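Local coordinates for envelopment polyprotein (Bovine Schmallenberg virus BH80/Germany/2011, PDB 7A56) that probably merges viral and host membranes during cell entry as the class II fusion glycoprotein Gc, captured here in its postfusion conformation, at residues 38-49 with 204-213. Numbering follows the deposited sequence.
Sequences LTMHYFKPLKNL and ITMAHESFCS
Two groups from the neighbouring strand grip Ser210 O: Leu46 N donates a hydrogen bond of 2.8 Å, tilted 35° out of the carbonyl plane, and Pro45 CA approaches to 3.3 Å in a CA-H...O contact. Ser210 N returns a bond to Leu46 O, and the same two-way exchange links Lys44 with Cys212, where Lys44 N meets Cys212 O almost straight (178°). Pro45 sits opposite Phe211 in the intervening non-hydrogen-bonded pair; its N points away from the partner strand, so a proline amide nitrogen, lacking hydrogen, costs this pairing no bond.

On the face carrying Leu46, Ser210 and Cys212, Leu46 CD2 rests 3.8 Å from Cys212 SG, whose disulfide to Cys203 ties the two hairpin strands together. Small Ser210 meets Leu49 CD1 through CB while its hydroxyl pairs with Thr205 OG1. The face carrying Pro45 and Phe211 is mostly apolar and turned to helix 23-40. Here branched Leu38 serves two neighbours: CD1 lies 3.7 Å from both Ile204 CB and Phe211 CB, and CD2 sits over the centre of the Phe43 ring. Pro45 CB comes obliquely to Phe211 CE1. The edge of the Phe43 ring meets Phe211 O.

Beyond the pairing, the Lys47 chain, bent at several torsions, reaches across to place NZ in a 2.9 Å salt bridge with Glu209 OE2; CG anti to the backbone N (chi1 -159°) and an extended chain bring the carboxylate there.

A Schellman motif, with Tyr42 at positive phi, ends the helix and leads into strand 44-46, which adds an antiparallel strand beside a hairpin closed by a type II turn, in this beta-rich class II fusion protein.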
ATOM      1  N   LEU A  38      18.133   3.098  34.628  1.00 31.55           N
ATOM      2  CA  LEU A  38      17.188   3.513  33.579  1.00 28.45           C
ATOM      3  C   LEU A  38      17.008   5.020  33.574  1.00 30.78           C
ATOM      4  O   LEU A  38      17.071   5.673  32.521  1.00 30.50           O
ATOM      5  CB  LEU A  38      15.865   2.786  33.792  1.00 25.85           C
ATOM      6  CG  LEU A  38      15.887   1.255  33.529  1.00 28.86           C
ATOM      7  CD1 LEU A  38      14.508   0.678  33.768  1.00 28.91           C
ATOM      8  CD2 LEU A  38      16.277   0.903  32.096  1.00 28.36           C
ATOM      9  N   THR A  39      16.816   5.599  34.749  1.00 35.36           N
ATOM     10  CA  THR A  39      16.622   7.045  34.834  1.00 38.82           C
ATOM     11  C   THR A  39      17.851   7.801  34.352  1.00 37.64           C
ATOM     12  O   THR A  39      17.734   8.862  33.745  1.00 35.68           O
ATOM     13  CB  THR A  39      16.320   7.434  36.287  1.00 47.20           C
ATOM     14  OG1 THR A  39      15.108   6.791  36.701  1.00 49.39           O
ATOM     15  CG2 THR A  39      16.178   8.935  36.416  1.00 50.38           C
ATOM     16  N   MET A  40      19.047   7.313  34.686  1.00 39.32           N
ATOM     17  CA  MET A  40      20.277   7.962  34.250  1.00 42.98           C
ATOM     18  C   MET A  40      20.478   7.842  32.762  1.00 39.87           C
ATOM     19  O   MET A  40      21.189   8.660  32.169  1.00 41.80           O
ATOM     20  CB  MET A  40      21.502   7.343  34.993  1.00 51.84           C
ATOM     21  CG  MET A  40      21.653   7.730  36.461  1.00 64.33           C
ATOM     22  SD  MET A  40      22.361   9.378  36.783  1.00 81.53           S
ATOM     23  CE  MET A  40      20.882  10.401  36.820  1.00 83.50           C
ATOM     24  N   HIS A  41      19.820   6.869  32.126  1.00 34.57           N
ATOM     25  CA  HIS A  41      19.905   6.716  30.695  1.00 31.63           C
ATOM     26  C   HIS A  41      18.621   7.200  30.003  1.00 32.18           C
ATOM     27  O   HIS A  41      18.225   6.676  28.973  1.00 36.15           O
ATOM     28  CB  HIS A  41      20.243   5.276  30.335  1.00 29.41           C
ATOM     29  CG  HIS A  41      21.635   4.894  30.747  1.00 34.26           C
ATOM     30  ND1 HIS A  41      21.914   4.320  31.967  1.00 35.32           N
ATOM     31  CD2 HIS A  41      22.825   5.023  30.108  1.00 34.67           C
ATOM     32  CE1 HIS A  41      23.217   4.100  32.064  1.00 37.69           C
ATOM     33  NE2 HIS A  41      23.794   4.530  30.954  1.00 38.12           N
ATOM     34  N   TYR A  42      17.989   8.215  30.587  1.00 34.26           N
ATOM     35  CA  TYR A  42      16.931   9.038  29.993  1.00 36.16           C
ATOM     36  C   TYR A  42      15.594   8.312  29.816  1.00 33.99           C
ATOM     37  O   TYR A  42      14.745   8.799  29.073  1.00 35.65           O
ATOM     38  CB  TYR A  42      17.385   9.665  28.651  1.00 43.05           C
ATOM     39  CG  TYR A  42      18.550  10.635  28.841  1.00 50.96           C
ATOM     40  CD1 TYR A  42      18.323  11.971  29.155  1.00 56.11           C
ATOM     41  CD2 TYR A  42      19.888  10.192  28.740  1.00 55.18           C
ATOM     42  CE1 TYR A  42      19.399  12.862  29.366  1.00 60.80           C
ATOM     43  CE2 TYR A  42      20.957  11.059  28.937  1.00 59.74           C
ATOM     44  CZ  TYR A  42      20.711  12.400  29.252  1.00 63.54           C
ATOM     45  OH  TYR A  42      21.764  13.278  29.446  1.00 70.24           O
ATOM     46  N   PHE A  43      15.355   7.189  30.498  1.00 32.90           N
ATOM     47  CA  PHE A  43      14.004   6.638  30.570  1.00 31.92           C
ATOM     48  C   PHE A  43      13.195   7.526  31.500  1.00 33.54           C
ATOM     49  O   PHE A  43      13.719   8.050  32.488  1.00 37.69           O
ATOM     50  CB  PHE A  43      13.996   5.196  31.135  1.00 26.92           C
ATOM     51  CG  PHE A  43      14.520   4.135  30.185  1.00 28.10           C
ATOM     52  CD1 PHE A  43      15.868   4.062  29.876  1.00 28.20           C
ATOM     53  CD2 PHE A  43      13.672   3.174  29.664  1.00 28.83           C
ATOM     54  CE1 PHE A  43      16.351   3.095  29.016  1.00 29.37           C
ATOM     55  CE2 PHE A  43      14.141   2.187  28.795  1.00 28.07           C
ATOM     56  CZ  PHE A  43      15.478   2.141  28.481  1.00 30.14           C
ATOM     57  N   LYS A  44      11.897   7.699  31.187  1.00 27.59           N
ATOM     58  CA  LYS A  44      11.026   8.569  31.974  1.00 29.97           C
ATOM     59  C   LYS A  44      10.276   7.748  33.027  1.00 29.89           C
ATOM     60  O   LYS A  44       9.604   6.774  32.653  1.00 32.32           O
ATOM     61  CB  LYS A  44      10.013   9.206  31.025  1.00 34.79           C
ATOM     62  CG  LYS A  44      10.707  10.134  30.047  1.00 42.56           C
ATOM     63  CD  LYS A  44       9.790  10.604  28.951  1.00 54.23           C
ATOM     64  CE  LYS A  44      10.364  11.841  28.280  1.00 60.91           C
ATOM     65  NZ  LYS A  44       9.274  12.786  27.868  1.00 67.08           N
ATOM     66  N   PRO A  45      10.265   8.134  34.310  1.00 32.25           N
ATOM     67  CA  PRO A  45       9.503   7.343  35.309  1.00 34.59           C
ATOM     68  C   PRO A  45       8.009   7.673  35.271  1.00 33.61           C
ATOM     69  O   PRO A  45       7.611   8.851  35.265  1.00 36.00           O
ATOM     70  CB  PRO A  45      10.134   7.737  36.658  1.00 36.49           C
ATOM     71  CG  PRO A  45      11.218   8.670  36.350  1.00 37.43           C
ATOM     72  CD  PRO A  45      10.992   9.230  34.980  1.00 35.11           C
ATOM     73  N   LEU A  46       7.185   6.629  35.150  1.00 31.46           N
ATOM     74  CA  LEU A  46       5.715   6.767  35.162  1.00 32.41           C
ATOM     75  C   LEU A  46       5.164   6.069  36.413  1.00 33.59           C
ATOM     76  O   LEU A  46       5.657   5.006  36.833  1.00 36.33           O
ATOM     77  CB  LEU A  46       5.033   6.190  33.902  1.00 30.25           C
ATOM     78  CG  LEU A  46       4.907   7.139  32.692  1.00 35.76           C
ATOM     79  CD1 LEU A  46       6.310   7.494  32.277  1.00 37.46           C
ATOM     80  CD2 LEU A  46       4.231   6.391  31.558  1.00 33.72           C
ATOM     81  N   LYS A  47       4.157   6.689  37.027  1.00 33.08           N
ATOM     82  CA  LYS A  47       3.652   6.168  38.291  1.00 31.30           C
ATOM     83  C   LYS A  47       2.134   6.037  38.182  1.00 34.28           C
ATOM     84  O   LYS A  47       1.482   6.726  37.390  1.00 35.06           O
ATOM     85  CB  LYS A  47       4.087   7.070  39.491  1.00 36.66           C
ATOM     86  CG  LYS A  47       5.544   6.691  40.056  1.00 41.53           C
ATOM     87  CD  LYS A  47       5.677   6.820  41.584  1.00 47.77           C
ATOM     88  CE  LYS A  47       6.419   5.646  42.274  1.00 48.75           C
ATOM     89  NZ  LYS A  47       7.921   5.816  42.296  1.00 52.07           N
ATOM     90  N   ASN A  48       1.562   5.175  39.035  1.00 34.30           N
ATOM     91  CA  ASN A  48       0.109   5.013  39.129  1.00 40.05           C
ATOM     92  C   ASN A  48      -0.507   4.603  37.792  1.00 37.94           C
ATOM     93  O   ASN A  48      -1.586   5.080  37.419  1.00 41.28           O
ATOM     94  CB  ASN A  48      -0.580   6.279  39.652  1.00 41.13           C
ATOM     95  CG  ASN A  48      -1.882   5.952  40.338  1.00 43.67           C
ATOM     96  OD1 ASN A  48      -1.978   4.910  40.985  1.00 46.28           O
ATOM     97  ND2 ASN A  48      -2.896   6.799  40.174  1.00 42.03           N
ATOM     98  N   LEU A  49       0.188   3.733  37.057  1.00 37.34           N
ATOM     99  CA  LEU A  49      -0.390   3.221  35.827  1.00 35.07           C
ATOM    100  C   LEU A  49      -1.438   2.142  36.122  1.00 37.49           C
ATOM    101  O   LEU A  49      -1.412   1.530  37.177  1.00 40.65           O
ATOM    102  CB  LEU A  49       0.703   2.678  34.926  1.00 33.18           C
ATOM    103  CG  LEU A  49       1.683   3.671  34.289  1.00 32.91           C
ATOM    104  CD1 LEU A  49       2.685   2.991  33.322  1.00 31.89           C
ATOM    105  CD2 LEU A  49       0.939   4.770  33.510  1.00 28.16           C
ATOM    106  N   ILE A 204       9.941  -0.393  30.732  1.00 22.67           N
ATOM    107  CA  ILE A 204      10.356  -1.409  31.707  1.00 22.29           C
ATOM    108  C   ILE A 204       9.430  -1.260  32.898  1.00 24.47           C
ATOM    109  O   ILE A 204       9.456  -0.240  33.602  1.00 26.25           O
ATOM    110  CB  ILE A 204      11.815  -1.212  32.144  1.00 25.16           C
ATOM    111  CG1 ILE A 204      12.749  -1.167  30.938  1.00 26.34           C
ATOM    112  CG2 ILE A 204      12.292  -2.378  33.122  1.00 22.50           C
ATOM    113  CD1 ILE A 204      12.751  -2.454  30.131  1.00 26.27           C
ATOM    114  N   THR A 205       8.645  -2.285  33.180  1.00 25.67           N
ATOM    115  CA  THR A 205       7.658  -2.181  34.246  1.00 29.41           C
ATOM    116  C   THR A 205       8.102  -3.057  35.420  1.00 31.23           C
ATOM    117  O   THR A 205       8.297  -4.279  35.276  1.00 30.74           O
ATOM    118  CB  THR A 205       6.282  -2.558  33.711  1.00 31.15           C
ATOM    119  OG1 THR A 205       5.887  -1.545  32.766  1.00 30.75           O
ATOM    120  CG2 THR A 205       5.203  -2.656  34.828  1.00 32.82           C
ATOM    121  N   MET A 206       8.356  -2.412  36.550  1.00 35.71           N
ATOM    122  CA  MET A 206       8.664  -3.088  37.798  1.00 41.57           C
ATOM    123  C   MET A 206       7.550  -2.731  38.772  1.00 48.06           C
ATOM    124  O   MET A 206       6.621  -1.982  38.439  1.00 55.28           O
ATOM    125  CB  MET A 206      10.069  -2.713  38.294  1.00 41.06           C
ATOM    126  CG  MET A 206      11.228  -3.387  37.445  1.00 40.09           C
ATOM    127  SD  MET A 206      12.806  -3.109  38.321  1.00 48.06           S
ATOM    128  CE  MET A 206      12.818  -1.284  38.086  1.00 47.98           C
ATOM    129  N   ALA A 207       7.598  -3.310  39.947  1.00 46.99           N
ATOM    130  CA  ALA A 207       6.510  -3.140  40.909  1.00 51.88           C
ATOM    131  C   ALA A 207       6.204  -1.661  41.162  1.00 56.76           C
ATOM    132  O   ALA A 207       7.077  -0.885  41.568  1.00 62.95           O
ATOM    133  CB  ALA A 207       6.873  -3.840  42.222  1.00 49.12           C
ATOM    134  N   HIS A 208       4.967  -1.276  40.899  1.00 56.67           N
ATOM    135  CA  HIS A 208       4.512   0.104  41.058  1.00 59.13           C
ATOM    136  C   HIS A 208       5.442   1.184  40.494  1.00 60.02           C
ATOM    137  O   HIS A 208       5.381   2.342  40.939  1.00 62.56           O
ATOM    138  CB  HIS A 208       4.267   0.418  42.536  1.00 60.90           C
ATOM    139  CG  HIS A 208       3.314  -0.525  43.205  1.00 64.25           C
ATOM    140  ND1 HIS A 208       1.962  -0.550  42.918  1.00 64.48           N
ATOM    141  CD2 HIS A 208       3.519  -1.476  44.151  1.00 63.84           C
ATOM    142  CE1 HIS A 208       1.377  -1.479  43.654  1.00 65.35           C
ATOM    143  NE2 HIS A 208       2.298  -2.050  44.416  1.00 65.87           N
ATOM    144  N   GLU A 209       6.319   0.846  39.546  1.00 53.53           N
ATOM    145  CA  GLU A 209       6.974   1.924  38.814  1.00 50.29           C
ATOM    146  C   GLU A 209       7.291   1.461  37.401  1.00 37.61           C
ATOM    147  O   GLU A 209       7.732   0.324  37.190  1.00 33.65           O
ATOM    148  CB  GLU A 209       8.250   2.403  39.533  1.00 56.49           C
ATOM    149  CG  GLU A 209       8.665   3.833  39.086  1.00 66.04           C
ATOM    150  CD  GLU A 209       9.582   4.560  40.102  1.00 63.31           C
ATOM    151  OE1 GLU A 209      10.164   3.852  40.978  1.00 64.29           O
ATOM    152  OE2 GLU A 209       9.693   5.840  40.006  1.00 61.66           O
ATOM    153  N   SER A 210       7.076   2.342  36.430  1.00 32.42           N
ATOM    154  CA  SER A 210       7.461   2.044  35.059  1.00 30.26           C
ATOM    155  C   SER A 210       8.470   3.077  34.545  1.00 29.54           C
ATOM    156  O   SER A 210       8.520   4.209  35.027  1.00 35.47           O
ATOM    157  CB  SER A 210       6.213   1.999  34.125  1.00 32.10           C
ATOM    158  OG  SER A 210       5.569   0.724  34.179  1.00 31.89           O
ATOM    159  N   PHE A 211       9.320   2.651  33.614  1.00 28.17           N
ATOM    160  CA  PHE A 211      10.342   3.496  33.007  1.00 28.91           C
ATOM    161  C   PHE A 211      10.226   3.404  31.497  1.00 25.86           C
ATOM    162  O   PHE A 211      10.444   2.338  30.913  1.00 27.55           O
ATOM    163  CB  PHE A 211      11.737   3.074  33.496  1.00 27.84           C
ATOM    164  CG  PHE A 211      11.888   3.221  34.980  1.00 29.90           C
ATOM    165  CD1 PHE A 211      12.262   4.445  35.540  1.00 30.29           C
ATOM    166  CD2 PHE A 211      11.579   2.163  35.832  1.00 29.83           C
ATOM    167  CE1 PHE A 211      12.355   4.591  36.907  1.00 34.60           C
ATOM    168  CE2 PHE A 211      11.699   2.300  37.209  1.00 33.44           C
ATOM    169  CZ  PHE A 211      12.069   3.523  37.752  1.00 33.98           C
ATOM    170  N   CYS A 212       9.877   4.520  30.855  1.00 28.96           N
ATOM    171  CA  CYS A 212       9.388   4.464  29.492  1.00 27.67           C
ATOM    172  C   CYS A 212      10.192   5.355  28.561  1.00 26.86           C
ATOM    173  O   CYS A 212      10.774   6.345  28.986  1.00 27.81           O
ATOM    174  CB  CYS A 212       7.918   4.920  29.407  1.00 31.48           C
ATOM    175  SG  CYS A 212       6.858   3.939  30.463  1.00 33.79           S
ATOM    176  N   SER A 213      10.190   5.004  27.289  1.00 29.05           N
ATOM    177  CA  SER A 213      10.812   5.883  26.297  1.00 29.20           C
ATOM    178  C   SER A 213      10.254   5.579  24.916  1.00 27.64           C
ATOM    179  O   SER A 213       9.927   4.414  24.602  1.00 27.11           O
ATOM    180  CB  SER A 213      12.346   5.667  26.309  1.00 32.68           C
ATOM    181  OG  SER A 213      12.937   6.447  25.287  1.00 35.53           O
TER
HETATM  182  O   HOH W   1      13.219   9.351  26.830  1.00 56.61           O
HETATM  183  O   HOH W   2       2.879   3.404  40.879  1.00 40.73           O